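Local coordinates for hypothetical protein aq_1665 (Aquifex aeolicus, PDB 1XM7), which is of unknown function but is a calcineurin-like phosphoesterase family member, probably a hydrolase, at residues 48-53 with 75-80. Sequence-based numbering, arbitrary orientation.
Sequences YHLGDF and ILVMGN
H49 bonds to both I75 and V77, joining the ends of parallel strands 46-49 and 73-77. Its N donates to I75 O at 3.0 Å, nearly straight at 174°, and its O takes V77 N at 2.8 Å. L76 lies between these two bonds, its side chain on the same face of the sheet as that of H49. From CB outward, H49 first comes within 3.9 Å of I75 O, with L76 CD1 slightly farther from CB. With CG anti to the backbone N (chi1 -167°), the ring runs alongside L76, ND1 staying 3.9 Å from L76 CD1. ND1 then accepts G51 N in a long, bent bond (3.3 Å, 142°) lying in the ring plane, across the turn after the strand. F53 CB lies above one ring face, toward the rim, and NE2 is hydrogen-bonded to T10 OG1; bonds at both nitrogens restrain the ring's rotation. On the other face of the sheet, I75 CG1 presses obliquely on Y48 CD2. Just past the strand end, L50 CD2 lies beside V77 CG2 (3.6 Å), both side chains pointing the same way. Beyond, G51 has positive phi, and G51 CA and D52 OD2 leave no room for a side chain on G79. D52 OD1 receives a water's proton at 2.6 Å, the same water accepting from N80 N, and OD2 takes H81 N. D82 accepts from the backbone N of D52, F53 and G79. Strand 46-49, helix 63-69 and strand 73-77 form a beta-alpha-beta unit, and the sequences GD and GNH at its strand ends are signature motifs of the calcineurin-like metallophosphoesterase fold.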
loop_
_atom_site.group_PDB
_atom_site.type_symbol
_atom_site.label_atom_id
_atom_site.label_comp_id
_atom_site.label_asym_id
_atom_site.label_seq_id
_atom_site.Cartn_x
_atom_site.Cartn_y
_atom_site.Cartn_z
ATOM N N TYR A 48 -6.307 -2.478 -3.124
ATOM C CA TYR A 48 -6.107 -1.725 -1.894
ATOM C C TYR A 48 -4.794 -0.938 -1.959
ATOM O O TYR A 48 -3.720 -1.512 -2.162
ATOM C CB TYR A 48 -6.075 -2.664 -0.674
ATOM C CG TYR A 48 -7.406 -3.318 -0.356
ATOM C CD1 TYR A 48 -7.815 -4.483 -1.013
ATOM C CD2 TYR A 48 -8.281 -2.739 0.563
ATOM C CE1 TYR A 48 -9.073 -5.052 -0.764
ATOM C CE2 TYR A 48 -9.538 -3.294 0.819
ATOM C CZ TYR A 48 -9.928 -4.449 0.154
ATOM O OH TYR A 48 -11.168 -4.992 0.413
ATOM N N HIS A 49 -4.894 0.383 -1.812
ATOM C CA HIS A 49 -3.721 1.248 -1.812
ATOM C C HIS A 49 -3.524 1.598 -0.343
ATOM O O HIS A 49 -4.360 2.259 0.265
ATOM C CB HIS A 49 -3.974 2.512 -2.622
ATOM C CG HIS A 49 -2.731 3.282 -2.928
ATOM N ND1 HIS A 49 -1.855 3.697 -1.947
ATOM C CD2 HIS A 49 -2.208 3.699 -4.104
ATOM C CE1 HIS A 49 -0.845 4.339 -2.508
ATOM N NE2 HIS A 49 -1.036 4.354 -3.815
ATOM N N LEU A 50 -2.417 1.151 0.234
ATOM C CA LEU A 50 -2.188 1.375 1.653
ATOM C C LEU A 50 -1.325 2.570 2.051
ATOM O O LEU A 50 -0.593 2.500 3.032
ATOM C CB LEU A 50 -1.639 0.081 2.275
ATOM C CG LEU A 50 -2.404 -1.195 1.853
ATOM C CD1 LEU A 50 -1.845 -2.386 2.588
ATOM C CD2 LEU A 50 -3.889 -1.064 2.142
ATOM N N GLY A 51 -1.398 3.667 1.302
ATOM C CA GLY A 51 -0.633 4.832 1.704
ATOM C C GLY A 51 0.319 5.517 0.746
ATOM O O GLY A 51 1.027 4.871 -0.021
ATOM N N ASP A 52 0.338 6.848 0.845
ATOM C CA ASP A 52 1.177 7.722 0.035
ATOM C C ASP A 52 0.991 7.474 -1.459
ATOM O O ASP A 52 1.885 7.030 -2.171
ATOM C CB ASP A 52 2.634 7.587 0.478
ATOM C CG ASP A 52 2.859 8.160 1.878
ATOM O OD1 ASP A 52 3.980 8.067 2.415
ATOM O OD2 ASP A 52 1.896 8.717 2.443
ATOM N N PHE A 53 -0.222 7.791 -1.895
ATOM C CA PHE A 53 -0.689 7.640 -3.254
ATOM C C PHE A 53 0.019 8.551 -4.246
ATOM O O PHE A 53 0.820 8.088 -5.063
ATOM C CB PHE A 53 -2.197 7.910 -3.282
ATOM C CG PHE A 53 -2.791 7.927 -4.662
ATOM C CD1 PHE A 53 -2.651 6.838 -5.511
ATOM C CD2 PHE A 53 -3.509 9.021 -5.104
ATOM C CE1 PHE A 53 -3.217 6.844 -6.769
ATOM C CE2 PHE A 53 -4.079 9.037 -6.362
ATOM C CZ PHE A 53 -3.934 7.950 -7.195
ATOM N N ILE A 75 -9.846 1.192 -3.189
ATOM C CA ILE A 75 -10.047 1.771 -1.872
ATOM C C ILE A 75 -8.675 2.168 -1.334
ATOM O O ILE A 75 -7.672 1.529 -1.653
ATOM C CB ILE A 75 -10.783 0.774 -0.913
ATOM C CG1 ILE A 75 -9.795 0.057 -0.012
ATOM C CG2 ILE A 75 -11.569 -0.258 -1.708
ATOM C CD1 ILE A 75 -9.490 0.817 1.241
ATOM N N LEU A 76 -8.632 3.234 -0.539
ATOM C CA LEU A 76 -7.375 3.728 0.021
ATOM C C LEU A 76 -7.343 3.745 1.547
ATOM O O LEU A 76 -8.365 3.993 2.201
ATOM C CB LEU A 76 -7.086 5.156 -0.485
ATOM C CG LEU A 76 -6.065 6.010 0.302
ATOM C CD1 LEU A 76 -4.654 5.500 0.051
ATOM C CD2 LEU A 76 -6.156 7.476 -0.112
ATOM N N VAL A 77 -6.162 3.461 2.095
ATOM C CA VAL A 77 -5.922 3.517 3.529
ATOM C C VAL A 77 -4.822 4.567 3.575
ATOM O O VAL A 77 -3.688 4.327 3.146
ATOM C CB VAL A 77 -5.398 2.185 4.107
ATOM C CG1 VAL A 77 -5.285 2.294 5.628
ATOM C CG2 VAL A 77 -6.338 1.045 3.730
ATOM N N MET A 78 -5.185 5.742 4.069
ATOM C CA MET A 78 -4.301 6.891 4.146
ATOM C C MET A 78 -2.961 6.776 4.846
ATOM O O MET A 78 -2.853 6.262 5.955
ATOM C CB MET A 78 -5.079 8.063 4.734
ATOM C CG MET A 78 -6.297 8.420 3.897
ATOM S SD MET A 78 -7.256 9.744 4.546
ATOM C CE MET A 78 -6.333 11.073 3.981
ATOM N N GLY A 79 -1.942 7.284 4.159
ATOM C CA GLY A 79 -0.585 7.315 4.674
ATOM C C GLY A 79 -0.285 8.731 5.163
ATOM O O GLY A 79 -1.134 9.618 5.065
ATOM N N ASN A 80 0.914 8.973 5.676
ATOM C CA ASN A 80 1.201 10.299 6.181
ATOM C C ASN A 80 1.185 11.413 5.144
ATOM O O ASN A 80 0.876 12.562 5.474
ATOM C CB ASN A 80 2.537 10.327 6.919
ATOM C CG ASN A 80 2.833 11.693 7.523
ATOM O OD1 ASN A 80 3.859 12.307 7.217
ATOM N ND2 ASN A 80 1.930 12.181 8.378
HETATM O O HOH W 1 3.396 8.124 4.953
#